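Local coordinates for protein L-amino acid deaminase (Proteus vulgaris, PDB 5HXW) that binds FAD and probably catalyses the oxidative deamination of L-amino acids, as a membrane-bound flavoprotein oxidoreductase, at residues L245-N251 / Q340-L346; T206-G212 / V223-K227; W242-F246 / S350-Q354. Residue numbers count along the deposited sequence, not the author numbering.

How the contacts relate
Contact 3 is buried, contact 1 lies at the surface, and contact 2 is partly buried. Contacts 1 and 3, about 7 Å apart between centres, both use helix 243-248, and Leu245 takes part in each. Trp344 of contact 1 packs on Pro351 and Phe352 of contact 3. Contact 2 comes from the beta hairpin of strands 210-216 and 219-225. Its Arg211 forms a salt bridge with Glu353 of contact 3, and probable hydrogen bonds join it to Trp344 and Leu346 of contact 1. The chemistry follows location: directed amide and imidazole bonds around a packed Trp344 in contact 1, backbone pairing in contact 2, apolar side chains in contact 3. Contacts 2 and 3 both border the FAD adenine.

Contact 1 of 3, residues L245-N251 / Q340-L346; sequences LFMQNLN and QSTHWNL. With 16A (cetyl-trimethyl-ammonium), chain H.
Segment 245-251 holds the last part of helix 243-248 and its closing turn. Segment 340-346 is an irregular loop, extended at His343 and Trp344. CA atoms come nearest at Asn249 and His343, 4.9 Å apart. A type I turn runs from Gln248 to Asn251, with Asn251 N bonded to Gln248 O at 2.9 Å. Asn251 (phi +58°) is the C' residue of a Schellman motif, completed by the next residue's N bonded to Met247 O.

Trp344 N donates to Asn249 OD1 at 3.0 Å, and Asn249 ND2 (chi1 t) donates to Trp344 O at 3.2 Å. Asn249 ND2 also lies 3.2 Å from Trp344 NE1, another donor, which is satisfied by Arg211 O. Asn249 CB sits over the six-membered ring of Trp344 (chi1 p) in a CH-pi contact, 3.7 Å from its centroid. Leu245 (chi1 t, chi2 p) packs its CG 3.9 Å from Trp344 CH2. At the surface, His343 NE2 makes a weak hydrogen bond to Asn251 OD1 at 3.0 Å. Ser341 OG lies 3.7 Å from C19 of a bound cetyl-trimethyl-ammonium.

One amide side chain thus pairs with both N-H and C=O of Trp344, holding the loop to the helix end by polar bonds as well as packing.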
loop_
_atom_site.group_PDB
_atom_site.type_symbol
_atom_site.label_atom_id
_atom_site.label_comp_id
_atom_site.label_asym_id
_atom_site.label_seq_id
_atom_site.Cartn_x
_atom_site.Cartn_y
_atom_site.Cartn_z
ATOM N N LEU A 245 16.489 -3.199 -2.150
ATOM C CA LEU A 245 17.796 -3.065 -1.506
ATOM C C LEU A 245 18.181 -4.304 -0.686
ATOM O O LEU A 245 19.354 -4.689 -0.664
ATOM C CB LEU A 245 17.840 -1.791 -0.649
ATOM C CG LEU A 245 19.150 -1.276 -0.033
ATOM C CD1 LEU A 245 20.221 -0.960 -1.068
ATOM C CD2 LEU A 245 18.854 -0.046 0.810
ATOM N N PHE A 246 17.193 -4.922 -0.035
ATOM C CA PHE A 246 17.394 -6.175 0.701
ATOM C C PHE A 246 17.796 -7.327 -0.226
ATOM O O PHE A 246 18.707 -8.090 0.096
ATOM C CB PHE A 246 16.143 -6.537 1.520
ATOM C CG PHE A 246 16.362 -7.660 2.500
ATOM C CD1 PHE A 246 16.889 -7.406 3.767
ATOM C CD2 PHE A 246 16.046 -8.978 2.156
ATOM C CE1 PHE A 246 17.102 -8.444 4.668
ATOM C CE2 PHE A 246 16.258 -10.021 3.053
ATOM C CZ PHE A 246 16.784 -9.753 4.311
ATOM N N MET A 247 17.122 -7.434 -1.370
ATOM C CA MET A 247 17.389 -8.503 -2.340
ATOM C C MET A 247 18.630 -8.233 -3.205
ATOM O O MET A 247 19.192 -9.166 -3.797
ATOM C CB MET A 247 16.159 -8.772 -3.214
ATOM C CG MET A 247 14.899 -9.199 -2.461
ATOM S SD MET A 247 15.073 -10.649 -1.398
ATOM C CE MET A 247 15.302 -11.962 -2.599
ATOM N N GLN A 248 19.039 -6.964 -3.276
ATOM C CA GLN A 248 20.295 -6.565 -3.922
ATOM C C GLN A 248 21.517 -7.195 -3.265
ATOM O O GLN A 248 22.392 -7.718 -3.957
ATOM C CB GLN A 248 20.450 -5.048 -3.921
ATOM C CG GLN A 248 20.314 -4.408 -5.287
ATOM C CD GLN A 248 21.021 -3.072 -5.363
ATOM O OE1 GLN A 248 20.791 -2.179 -4.540
ATOM N NE2 GLN A 248 21.886 -2.923 -6.357
ATOM N N ASN A 249 21.559 -7.140 -1.931
ATOM C CA ASN A 249 22.625 -7.748 -1.129
ATOM C C ASN A 249 22.686 -9.274 -1.258
ATOM O O ASN A 249 23.730 -9.879 -1.000
ATOM C CB ASN A 249 22.477 -7.349 0.343
ATOM C CG ASN A 249 23.761 -7.526 1.139
ATOM O OD1 ASN A 249 24.865 -7.375 0.614
ATOM N ND2 ASN A 249 23.619 -7.836 2.423
ATOM N N LEU A 250 21.560 -9.874 -1.650
ATOM C CA LEU A 250 21.468 -11.311 -1.926
ATOM C C LEU A 250 21.574 -11.614 -3.429
ATOM O O LEU A 250 21.332 -12.750 -3.860
ATOM C CB LEU A 250 20.177 -11.903 -1.333
ATOM C CG LEU A 250 19.809 -11.709 0.147
ATOM C CD1 LEU A 250 18.435 -12.306 0.402
ATOM C CD2 LEU A 250 20.834 -12.292 1.115
ATOM N N ASN A 251 21.948 -10.591 -4.205
ATOM C CA ASN A 251 22.143 -10.670 -5.666
ATOM C C ASN A 251 20.921 -11.127 -6.479
ATOM O O ASN A 251 21.045 -11.893 -7.444
ATOM C CB ASN A 251 23.405 -11.480 -6.013
ATOM C CG ASN A 251 24.683 -10.738 -5.674
ATOM O OD1 ASN A 251 25.045 -9.758 -6.333
ATOM N ND2 ASN A 251 25.382 -11.209 -4.646
ATOM N N GLN A 340 24.112 4.815 -1.125
ATOM C CA GLN A 340 23.627 3.537 -0.623
ATOM C C GLN A 340 24.462 2.443 -1.271
ATOM O O GLN A 340 24.583 2.395 -2.501
ATOM C CB GLN A 340 22.150 3.335 -0.966
ATOM C CG GLN A 340 21.178 3.992 0.002
ATOM C CD GLN A 340 19.744 4.015 -0.504
ATOM O OE1 GLN A 340 19.345 3.216 -1.354
ATOM N NE2 GLN A 340 18.956 4.939 0.028
ATOM N N SER A 341 25.055 1.586 -0.439
ATOM C CA SER A 341 25.809 0.427 -0.917
ATOM C C SER A 341 24.896 -0.603 -1.572
ATOM O O SER A 341 23.725 -0.736 -1.201
ATOM C CB SER A 341 26.608 -0.215 0.218
ATOM O OG SER A 341 27.825 0.479 0.429
ATOM N N THR A 342 25.441 -1.303 -2.563
ATOM C CA THR A 342 24.751 -2.411 -3.223
ATOM C C THR A 342 25.042 -3.717 -2.483
ATOM O O THR A 342 24.278 -4.679 -2.585
ATOM C CB THR A 342 25.143 -2.541 -4.713
ATOM O OG1 THR A 342 26.554 -2.761 -4.827
ATOM C CG2 THR A 342 24.765 -1.281 -5.494
ATOM N N HIS A 343 26.153 -3.730 -1.742
ATOM C CA HIS A 343 26.583 -4.884 -0.949
ATOM C C HIS A 343 27.195 -4.488 0.387
ATOM O O HIS A 343 27.912 -3.489 0.486
ATOM C CB HIS A 343 27.549 -5.764 -1.741
ATOM C CG HIS A 343 26.866 -6.642 -2.739
ATOM N ND1 HIS A 343 26.543 -6.212 -4.009
ATOM C CD2 HIS A 343 26.416 -7.914 -2.646
ATOM C CE1 HIS A 343 25.934 -7.186 -4.659
ATOM N NE2 HIS A 343 25.846 -8.231 -3.856
ATOM N N TRP A 344 26.884 -5.282 1.410
ATOM C CA TRP A 344 27.401 -5.089 2.761
ATOM C C TRP A 344 27.497 -6.415 3.508
ATOM O O TRP A 344 26.695 -7.330 3.284
ATOM C CB TRP A 344 26.540 -4.094 3.548
ATOM C CG TRP A 344 25.089 -4.484 3.648
ATOM C CD1 TRP A 344 24.498 -5.202 4.651
ATOM C CD2 TRP A 344 24.049 -4.181 2.706
ATOM N NE1 TRP A 344 23.160 -5.364 4.394
ATOM C CE2 TRP A 344 22.853 -4.748 3.210
ATOM C CE3 TRP A 344 24.010 -3.484 1.486
ATOM C CZ2 TRP A 344 21.627 -4.641 2.537
ATOM C CZ3 TRP A 344 22.787 -3.378 0.812
ATOM C CH2 TRP A 344 21.612 -3.953 1.346
ATOM N N ASN A 345 28.496 -6.505 4.384
ATOM C CA ASN A 345 28.672 -7.650 5.269
ATOM C C ASN A 345 27.635 -7.627 6.384
ATOM O O ASN A 345 27.234 -6.555 6.848
ATOM C CB ASN A 345 30.085 -7.658 5.844
ATOM C CG ASN A 345 31.149 -7.820 4.775
ATOM O OD1 ASN A 345 31.275 -8.882 4.160
ATOM N ND2 ASN A 345 31.925 -6.764 4.549
ATOM N N LEU A 346 27.204 -8.813 6.809
ATOM C CA LEU A 346 26.116 -8.941 7.782
ATOM C C LEU A 346 26.530 -8.606 9.224
ATOM O O LEU A 346 25.680 -8.502 10.111
ATOM C CB LEU A 346 25.453 -10.327 7.685
ATOM C CG LEU A 346 24.936 -10.820 6.320
ATOM C CD1 LEU A 346 24.335 -12.214 6.438
ATOM C CD2 LEU A 346 23.930 -9.870 5.684
HETATM C C1 16A H . 31.097 19.358 -10.822
HETATM C C2 16A H . 29.988 18.426 -10.383
HETATM C C3 16A H . 30.480 17.467 -9.305
HETATM C C4 16A H . 29.318 16.755 -8.623
HETATM C C5 16A H . 29.806 15.497 -7.911
HETATM C C6 16A H . 29.051 15.267 -6.608
HETATM C C7 16A H . 28.717 13.791 -6.437
HETATM C C8 16A H . 28.705 13.388 -4.968
HETATM C C9 16A H . 27.743 12.226 -4.746
HETATM C C10 16A H . 28.284 11.250 -3.710
HETATM C C11 16A H . 28.844 9.991 -4.362
HETATM C C12 16A H . 28.526 8.762 -3.521
HETATM C C13 16A H . 29.750 8.281 -2.752
HETATM C C14 16A H . 30.152 6.892 -3.228
HETATM C C15 16A H . 30.314 5.918 -2.065
HETATM C C16 16A H . 29.237 4.823 -2.112
HETATM N N1 16A H . 29.653 3.449 -2.515
HETATM C C17 16A H . 30.202 3.375 -3.885
HETATM C C18 16A H . 30.630 2.866 -1.571
HETATM C C19 16A H . 28.453 2.605 -2.488
#

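Contact 2 of 3, residues T206-G212 / V223-K227; sequences TQCAARG and VVTEK. With FAD (flavin-adenine dinucleotide), chain G.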
loop_
_atom_site.group_PDB
_atom_site.type_symbol
_atom_site.label_atom_id
_atom_site.label_comp_id
_atom_site.label_asym_id
_atom_site.label_seq_id
_atom_site.Cartn_x
_atom_site.Cartn_y
_atom_site.Cartn_z
ATOM N N THR A 206 10.821 -4.380 17.220
ATOM C CA THR A 206 11.008 -3.039 16.643
ATOM C C THR A 206 12.411 -2.484 16.912
ATOM O O THR A 206 13.105 -2.956 17.821
ATOM C CB THR A 206 9.931 -2.046 17.143
ATOM O OG1 THR A 206 9.988 -1.938 18.571
ATOM C CG2 THR A 206 8.530 -2.498 16.717
ATOM N N GLN A 207 12.810 -1.485 16.114
ATOM C CA GLN A 207 14.173 -0.899 16.109
ATOM C C GLN A 207 15.264 -1.957 15.851
ATOM O O GLN A 207 16.375 -1.888 16.388
ATOM C CB GLN A 207 14.460 -0.077 17.387
ATOM C CG GLN A 207 13.461 1.036 17.710
ATOM C CD GLN A 207 13.307 2.076 16.607
ATOM O OE1 GLN A 207 14.288 2.526 16.006
ATOM N NE2 GLN A 207 12.064 2.471 16.344
ATOM N N CYS A 208 14.926 -2.919 14.993
ATOM C CA CYS A 208 15.708 -4.129 14.792
ATOM C C CYS A 208 15.722 -4.478 13.300
ATOM O O CYS A 208 14.857 -5.210 12.805
ATOM C CB CYS A 208 15.109 -5.255 15.647
ATOM S SG CYS A 208 15.865 -6.883 15.486
ATOM N N ALA A 209 16.708 -3.927 12.594
ATOM C CA ALA A 209 16.831 -4.058 11.141
ATOM C C ALA A 209 17.369 -5.423 10.732
ATOM O O ALA A 209 18.319 -5.921 11.332
ATOM C CB ALA A 209 17.727 -2.957 10.588
ATOM N N ALA A 210 16.756 -6.019 9.711
ATOM C CA ALA A 210 17.278 -7.235 9.091
ATOM C C ALA A 210 18.272 -6.868 7.990
ATOM O O ALA A 210 17.900 -6.285 6.967
ATOM C CB ALA A 210 16.149 -8.095 8.542
ATOM N N ARG A 211 19.539 -7.201 8.220
ATOM C CA ARG A 211 20.622 -6.906 7.277
ATOM C C ARG A 211 20.601 -7.856 6.077
ATOM O O ARG A 211 20.815 -7.437 4.934
ATOM C CB ARG A 211 21.974 -6.961 7.993
ATOM C CG ARG A 211 22.131 -5.902 9.071
ATOM C CD ARG A 211 23.350 -6.156 9.934
ATOM N NE ARG A 211 23.651 -5.006 10.787
ATOM C CZ ARG A 211 24.518 -5.006 11.797
ATOM N NH1 ARG A 211 25.196 -6.104 12.120
ATOM N NH2 ARG A 211 24.703 -3.893 12.493
ATOM N N GLY A 212 20.329 -9.128 6.354
ATOM C CA GLY A 212 20.278 -10.173 5.338
ATOM C C GLY A 212 20.116 -11.543 5.961
ATOM O O GLY A 212 19.688 -11.668 7.114
ATOM N N VAL A 223 18.520 -15.493 9.832
ATOM C CA VAL A 223 18.316 -14.099 9.425
ATOM C C VAL A 223 19.131 -13.240 10.395
ATOM O O VAL A 223 18.951 -13.330 11.616
ATOM C CB VAL A 223 16.813 -13.699 9.412
ATOM C CG1 VAL A 223 16.623 -12.185 9.394
ATOM C CG2 VAL A 223 16.107 -14.313 8.215
ATOM N N VAL A 224 20.038 -12.430 9.850
ATOM C CA VAL A 224 20.928 -11.612 10.677
ATOM C C VAL A 224 20.348 -10.214 10.854
ATOM O O VAL A 224 20.103 -9.498 9.876
ATOM C CB VAL A 224 22.387 -11.566 10.139
ATOM C CG1 VAL A 224 23.300 -10.808 11.096
ATOM C CG2 VAL A 224 22.936 -12.971 9.934
ATOM N N THR A 225 20.117 -9.853 12.116
ATOM C CA THR A 225 19.643 -8.519 12.494
ATOM C C THR A 225 20.717 -7.792 13.310
ATOM O O THR A 225 21.713 -8.399 13.716
ATOM C CB THR A 225 18.309 -8.562 13.294
ATOM O OG1 THR A 225 18.549 -9.001 14.636
ATOM C CG2 THR A 225 17.260 -9.465 12.626
ATOM N N GLU A 226 20.503 -6.498 13.549
ATOM C CA GLU A 226 21.389 -5.689 14.403
ATOM C C GLU A 226 21.370 -6.113 15.883
ATOM O O GLU A 226 22.316 -5.831 16.625
ATOM C CB GLU A 226 21.071 -4.193 14.258
ATOM C CG GLU A 226 19.663 -3.789 14.673
ATOM C CD GLU A 226 19.356 -2.331 14.393
ATOM O OE1 GLU A 226 18.274 -2.053 13.831
ATOM O OE2 GLU A 226 20.188 -1.460 14.731
ATOM N N LYS A 227 20.289 -6.778 16.294
ATOM C CA LYS A 227 20.154 -7.326 17.647
ATOM C C LYS A 227 20.714 -8.752 17.769
ATOM O O LYS A 227 20.800 -9.296 18.875
ATOM C CB LYS A 227 18.685 -7.284 18.096
ATOM C CG LYS A 227 18.223 -5.938 18.640
ATOM C CD LYS A 227 16.755 -5.994 19.037
ATOM C CE LYS A 227 16.250 -4.664 19.575
ATOM N NZ LYS A 227 16.559 -4.486 21.021
HETATM P PA FAD G . 5.267 -0.636 4.376
HETATM O O1A FAD G . 6.182 0.527 4.087
HETATM O O2A FAD G . 3.929 -0.361 4.990
HETATM O O5B FAD G . 6.045 -1.678 5.315
HETATM C C5B FAD G . 7.407 -2.007 5.081
HETATM C C4B FAD G . 8.118 -2.017 6.418
HETATM O O4B FAD G . 9.300 -2.808 6.333
HETATM C C3B FAD G . 8.547 -0.620 6.836
HETATM O O3B FAD G . 7.933 -0.349 8.098
HETATM C C2B FAD G . 10.063 -0.697 6.943
HETATM O O2B FAD G . 10.572 0.035 8.057
HETATM C C1B FAD G . 10.318 -2.183 7.110
HETATM N N9A FAD G . 11.644 -2.643 6.638
HETATM C C8A FAD G . 12.185 -2.426 5.422
HETATM N N7A FAD G . 13.405 -3.001 5.318
HETATM C C5A FAD G . 13.660 -3.603 6.492
HETATM C C6A FAD G . 14.775 -4.396 7.061
HETATM N N6A FAD G . 15.870 -4.651 6.313
HETATM N N1A FAD G . 14.652 -4.856 8.334
HETATM C C2A FAD G . 13.553 -4.610 9.078
HETATM N N3A FAD G . 12.501 -3.892 8.625
HETATM C C4A FAD G . 12.494 -3.375 7.363
HETATM N N1 FAD G . -3.243 1.735 -0.730
HETATM C C2 FAD G . -4.584 1.562 -0.829
HETATM O O2 FAD G . -5.025 0.394 -0.828
HETATM N N3 FAD G . -5.438 2.602 -0.936
HETATM C C4 FAD G . -5.019 3.883 -0.946
HETATM O O4 FAD G . -5.842 4.825 -1.041
HETATM C C4X FAD G . -3.555 4.155 -0.834
HETATM N N5 FAD G . -3.037 5.408 -0.835
HETATM C C5X FAD G . -1.696 5.627 -0.744
HETATM C C6 FAD G . -1.185 6.930 -0.744
HETATM C C7 FAD G . 0.189 7.159 -0.634
HETATM C C7M FAD G . 0.703 8.578 -0.639
HETATM C C8 FAD G . 1.119 5.993 -0.516
HETATM C C8M FAD G . 2.610 6.137 -0.390
HETATM C C9 FAD G . 0.610 4.704 -0.516
HETATM C C9A FAD G . -0.757 4.468 -0.625
HETATM N N10 FAD G . -1.274 3.146 -0.608
HETATM C C10 FAD G . -2.672 2.964 -0.725
HETATM C "C1'" FAD G . -0.371 1.990 -0.536
HETATM C "C2'" FAD G . -0.123 1.329 0.800
HETATM O "O2'" FAD G . 0.297 2.309 1.751
HETATM C "C3'" FAD G . 1.015 0.332 0.588
HETATM O "O3'" FAD G . 0.884 -0.375 -0.665
HETATM C "C4'" FAD G . 1.139 -0.657 1.743
HETATM O "O4'" FAD G . 1.327 0.029 2.996
HETATM C "C5'" FAD G . 2.321 -1.574 1.482
HETATM O "O5'" FAD G . 2.633 -2.249 2.688
HETATM P P FAD G . 4.109 -2.801 2.954
HETATM O O1P FAD G . 4.046 -3.512 4.276
HETATM O O2P FAD G . 4.562 -3.560 1.738
HETATM O O3P FAD G . 5.034 -1.482 3.029
#
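Glu226 OE1 accepts a short hydrogen bond from Ala209 N, at 2.7 Å, and Glu226 N donates back to Ala209 O at 3.2 Å. Glu226 OE2 has a salt bridge to Arg356. The other edge of Ala210 reads the cofactor. Its N donates to FAD N1A at 2.8 Å, and its O accepts from FAD N6A at 2.7 Å. Two backbone bonds continue the pairing: Arg211 N to Val224 O and Val224 N to Gly212 O, both 2.9 Å. Arg211 and Gly212 both face Val224, a classic beta bulge. Ala210 and Thr225 form the neighbouring non-hydrogen-bonded pair, with CA atoms 4.3 Å apart. The Arg211 guanidinium has Glu226 CB over one face, while its NE is in a salt bridge with Glu353.

Thr225 OG1 is hydrogen-bonded to Gly228 O and has Cys208 SG 3.5 Å away. Ala210 CB lies 4.2 Å from Val223 CG1.

This is an antiparallel hairpin with a bulge, whose first strand begins at the adenine site of a Rossmann-type FAD-binding fold.

Contact 3 of 3, residues W242-F246 / S350-Q354; sequences WSRLF and SPFEQ. With FAD (flavin-adenine dinucleotide), chain G.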
loop_
_atom_site.group_PDB
_atom_site.type_symbol
_atom_site.label_atom_id
_atom_site.label_comp_id
_atom_site.label_asym_id
_atom_site.label_seq_id
_atom_site.Cartn_x
_atom_site.Cartn_y
_atom_site.Cartn_z
ATOM N N TRP A 242 12.026 -0.669 0.634
ATOM C CA TRP A 242 13.369 -1.186 0.911
ATOM C C TRP A 242 13.607 -2.612 0.408
ATOM O O TRP A 242 14.728 -3.123 0.505
ATOM C CB TRP A 242 13.652 -1.125 2.413
ATOM C CG TRP A 242 13.463 0.235 3.002
ATOM C CD1 TRP A 242 12.315 0.741 3.539
ATOM C CD2 TRP A 242 14.451 1.266 3.116
ATOM N NE1 TRP A 242 12.524 2.024 3.978
ATOM C CE2 TRP A 242 13.826 2.373 3.734
ATOM C CE3 TRP A 242 15.808 1.362 2.760
ATOM C CZ2 TRP A 242 14.511 3.570 4.003
ATOM C CZ3 TRP A 242 16.489 2.549 3.027
ATOM C CH2 TRP A 242 15.836 3.638 3.639
ATOM N N SER A 243 12.561 -3.244 -0.129
ATOM C CA SER A 243 12.623 -4.645 -0.564
ATOM C C SER A 243 13.662 -4.920 -1.658
ATOM O O SER A 243 14.351 -5.947 -1.610
ATOM C CB SER A 243 11.244 -5.140 -0.996
ATOM O OG SER A 243 10.346 -5.166 0.098
ATOM N N ARG A 244 13.774 -4.004 -2.622
ATOM C CA ARG A 244 14.802 -4.076 -3.666
ATOM C C ARG A 244 16.215 -4.126 -3.069
ATOM O O ARG A 244 17.020 -4.995 -3.436
ATOM C CB ARG A 244 14.682 -2.904 -4.655
ATOM C CG ARG A 244 15.899 -2.774 -5.552
ATOM C CD ARG A 244 15.829 -1.681 -6.596
ATOM N NE ARG A 244 17.130 -1.579 -7.264
ATOM C CZ ARG A 244 17.548 -2.351 -8.272
ATOM N NH1 ARG A 244 16.773 -3.306 -8.776
ATOM N NH2 ARG A 244 18.758 -2.161 -8.780
ATOM N N LEU A 245 16.489 -3.199 -2.150
ATOM C CA LEU A 245 17.796 -3.065 -1.506
ATOM C C LEU A 245 18.181 -4.304 -0.686
ATOM O O LEU A 245 19.354 -4.689 -0.664
ATOM C CB LEU A 245 17.840 -1.791 -0.649
ATOM C CG LEU A 245 19.150 -1.276 -0.033
ATOM C CD1 LEU A 245 20.221 -0.960 -1.068
ATOM C CD2 LEU A 245 18.854 -0.046 0.810
ATOM N N PHE A 246 17.193 -4.922 -0.035
ATOM C CA PHE A 246 17.394 -6.175 0.701
ATOM C C PHE A 246 17.796 -7.327 -0.226
ATOM O O PHE A 246 18.707 -8.090 0.096
ATOM C CB PHE A 246 16.143 -6.537 1.520
ATOM C CG PHE A 246 16.362 -7.660 2.500
ATOM C CD1 PHE A 246 16.889 -7.406 3.767
ATOM C CD2 PHE A 246 16.046 -8.978 2.156
ATOM C CE1 PHE A 246 17.102 -8.444 4.668
ATOM C CE2 PHE A 246 16.258 -10.021 3.053
ATOM C CZ PHE A 246 16.784 -9.753 4.311
ATOM N N SER A 350 24.200 -1.759 8.004
ATOM C CA SER A 350 23.476 -1.827 6.731
ATOM C C SER A 350 22.809 -0.486 6.412
ATOM O O SER A 350 22.636 0.333 7.320
ATOM C CB SER A 350 22.431 -2.949 6.785
ATOM O OG SER A 350 21.450 -2.697 7.774
ATOM N N PRO A 351 22.424 -0.253 5.129
ATOM C CA PRO A 351 21.720 0.991 4.779
ATOM C C PRO A 351 20.370 1.155 5.484
ATOM O O PRO A 351 19.896 2.284 5.636
ATOM C CB PRO A 351 21.508 0.867 3.269
ATOM C CG PRO A 351 22.537 -0.100 2.813
ATOM C CD PRO A 351 22.655 -1.084 3.931
ATOM N N PHE A 352 19.776 0.037 5.912
ATOM C CA PHE A 352 18.539 0.032 6.702
ATOM C C PHE A 352 18.728 0.656 8.088
ATOM O O PHE A 352 17.752 1.051 8.730
ATOM C CB PHE A 352 17.988 -1.392 6.853
ATOM C CG PHE A 352 17.915 -2.164 5.567
ATOM C CD1 PHE A 352 17.038 -1.782 4.547
ATOM C CD2 PHE A 352 18.716 -3.289 5.376
ATOM C CE1 PHE A 352 16.972 -2.503 3.360
ATOM C CE2 PHE A 352 18.646 -4.016 4.195
ATOM C CZ PHE A 352 17.777 -3.620 3.186
ATOM N N GLU A 353 19.980 0.711 8.546
ATOM C CA GLU A 353 20.347 1.390 9.788
ATOM C C GLU A 353 20.830 2.812 9.488
ATOM O O GLU A 353 20.522 3.751 10.231
ATOM C CB GLU A 353 21.435 0.608 10.532
ATOM C CG GLU A 353 21.049 -0.812 10.927
ATOM C CD GLU A 353 22.256 -1.715 11.114
ATOM O OE1 GLU A 353 22.467 -2.597 10.254
ATOM O OE2 GLU A 353 22.996 -1.540 12.107
ATOM N N GLN A 354 21.576 2.948 8.390
ATOM C CA GLN A 354 22.164 4.215 7.935
ATOM C C GLN A 354 21.104 5.232 7.489
ATOM O O GLN A 354 21.256 6.438 7.706
ATOM C CB GLN A 354 23.137 3.935 6.786
ATOM C CG GLN A 354 24.257 4.951 6.618
ATOM C CD GLN A 354 25.342 4.463 5.675
ATOM O OE1 GLN A 354 25.106 4.276 4.478
ATOM N NE2 GLN A 354 26.540 4.255 6.210
HETATM P PA FAD G . 5.267 -0.636 4.376
HETATM O O1A FAD G . 6.182 0.527 4.087
HETATM O O2A FAD G . 3.929 -0.361 4.990
HETATM O O5B FAD G . 6.045 -1.678 5.315
HETATM C C5B FAD G . 7.407 -2.007 5.081
HETATM C C4B FAD G . 8.118 -2.017 6.418
HETATM O O4B FAD G . 9.300 -2.808 6.333
HETATM C C3B FAD G . 8.547 -0.620 6.836
HETATM O O3B FAD G . 7.933 -0.349 8.098
HETATM C C2B FAD G . 10.063 -0.697 6.943
HETATM O O2B FAD G . 10.572 0.035 8.057
HETATM C C1B FAD G . 10.318 -2.183 7.110
HETATM N N9A FAD G . 11.644 -2.643 6.638
HETATM C C8A FAD G . 12.185 -2.426 5.422
HETATM N N7A FAD G . 13.405 -3.001 5.318
HETATM C C5A FAD G . 13.660 -3.603 6.492
HETATM C C6A FAD G . 14.775 -4.396 7.061
HETATM N N6A FAD G . 15.870 -4.651 6.313
HETATM N N1A FAD G . 14.652 -4.856 8.334
HETATM C C2A FAD G . 13.553 -4.610 9.078
HETATM N N3A FAD G . 12.501 -3.892 8.625
HETATM C C4A FAD G . 12.494 -3.375 7.363
HETATM N N1 FAD G . -3.243 1.735 -0.730
HETATM C C2 FAD G . -4.584 1.562 -0.829
HETATM O O2 FAD G . -5.025 0.394 -0.828
HETATM N N3 FAD G . -5.438 2.602 -0.936
HETATM C C4 FAD G . -5.019 3.883 -0.946
HETATM O O4 FAD G . -5.842 4.825 -1.041
HETATM C C4X FAD G . -3.555 4.155 -0.834
HETATM N N5 FAD G . -3.037 5.408 -0.835
HETATM C C5X FAD G . -1.696 5.627 -0.744
HETATM C C6 FAD G . -1.185 6.930 -0.744
HETATM C C7 FAD G . 0.189 7.159 -0.634
HETATM C C7M FAD G . 0.703 8.578 -0.639
HETATM C C8 FAD G . 1.119 5.993 -0.516
HETATM C C8M FAD G . 2.610 6.137 -0.390
HETATM C C9 FAD G . 0.610 4.704 -0.516
HETATM C C9A FAD G . -0.757 4.468 -0.625
HETATM N N10 FAD G . -1.274 3.146 -0.608
HETATM C C10 FAD G . -2.672 2.964 -0.725
HETATM C "C1'" FAD G . -0.371 1.990 -0.536
HETATM C "C2'" FAD G . -0.123 1.329 0.800
HETATM O "O2'" FAD G . 0.297 2.309 1.751
HETATM C "C3'" FAD G . 1.015 0.332 0.588
HETATM O "O3'" FAD G . 0.884 -0.375 -0.665
HETATM C "C4'" FAD G . 1.139 -0.657 1.743
HETATM O "O4'" FAD G . 1.327 0.029 2.996
HETATM C "C5'" FAD G . 2.321 -1.574 1.482
HETATM O "O5'" FAD G . 2.633 -2.249 2.688
HETATM P P FAD G . 4.109 -2.801 2.954
HETATM O O1P FAD G . 4.046 -3.512 4.276
HETATM O O2P FAD G . 4.562 -3.560 1.738
HETATM O O3P FAD G . 5.034 -1.482 3.029
#
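The Phe352 ring is the bump, and one flank of the start of helix 243-248 is the hollow. The ring enters with its rim toward the helix backbone. Phe352 CE1 touches Trp242 CB at 3.7 Å, and Phe352 CZ touches Phe246 CB at 3.7 Å. Phe352 CZ also comes within 3.5 Å of Phe246 N, near the ring plane. That amide is already bonded to Trp242 O, so the approach is packing.

Leu245 fills the next gap. Its CD2 meets Pro351 CB at 3.7 Å and Phe352 CE1 at 4.0 Å. Trp344 packs on Pro351 from outside the two segments.

Ser350 is at the N-cap position of the short helix 351-354. Ser350 N and Ser350 OG both donate to Glu353 OE1, at 3.0 and 2.7 Å, while Glu353 N bonds to Ser350 O.

One face of the Phe352 ring meets the adenine amino group, with Phe352 CD2 3.3 Å from FAD N6A. Trp242 CB lies 3.5 Å from FAD N7A. Segments 242-246 and 350-354 thus form an aromatic wall of the FAD adenine pocket.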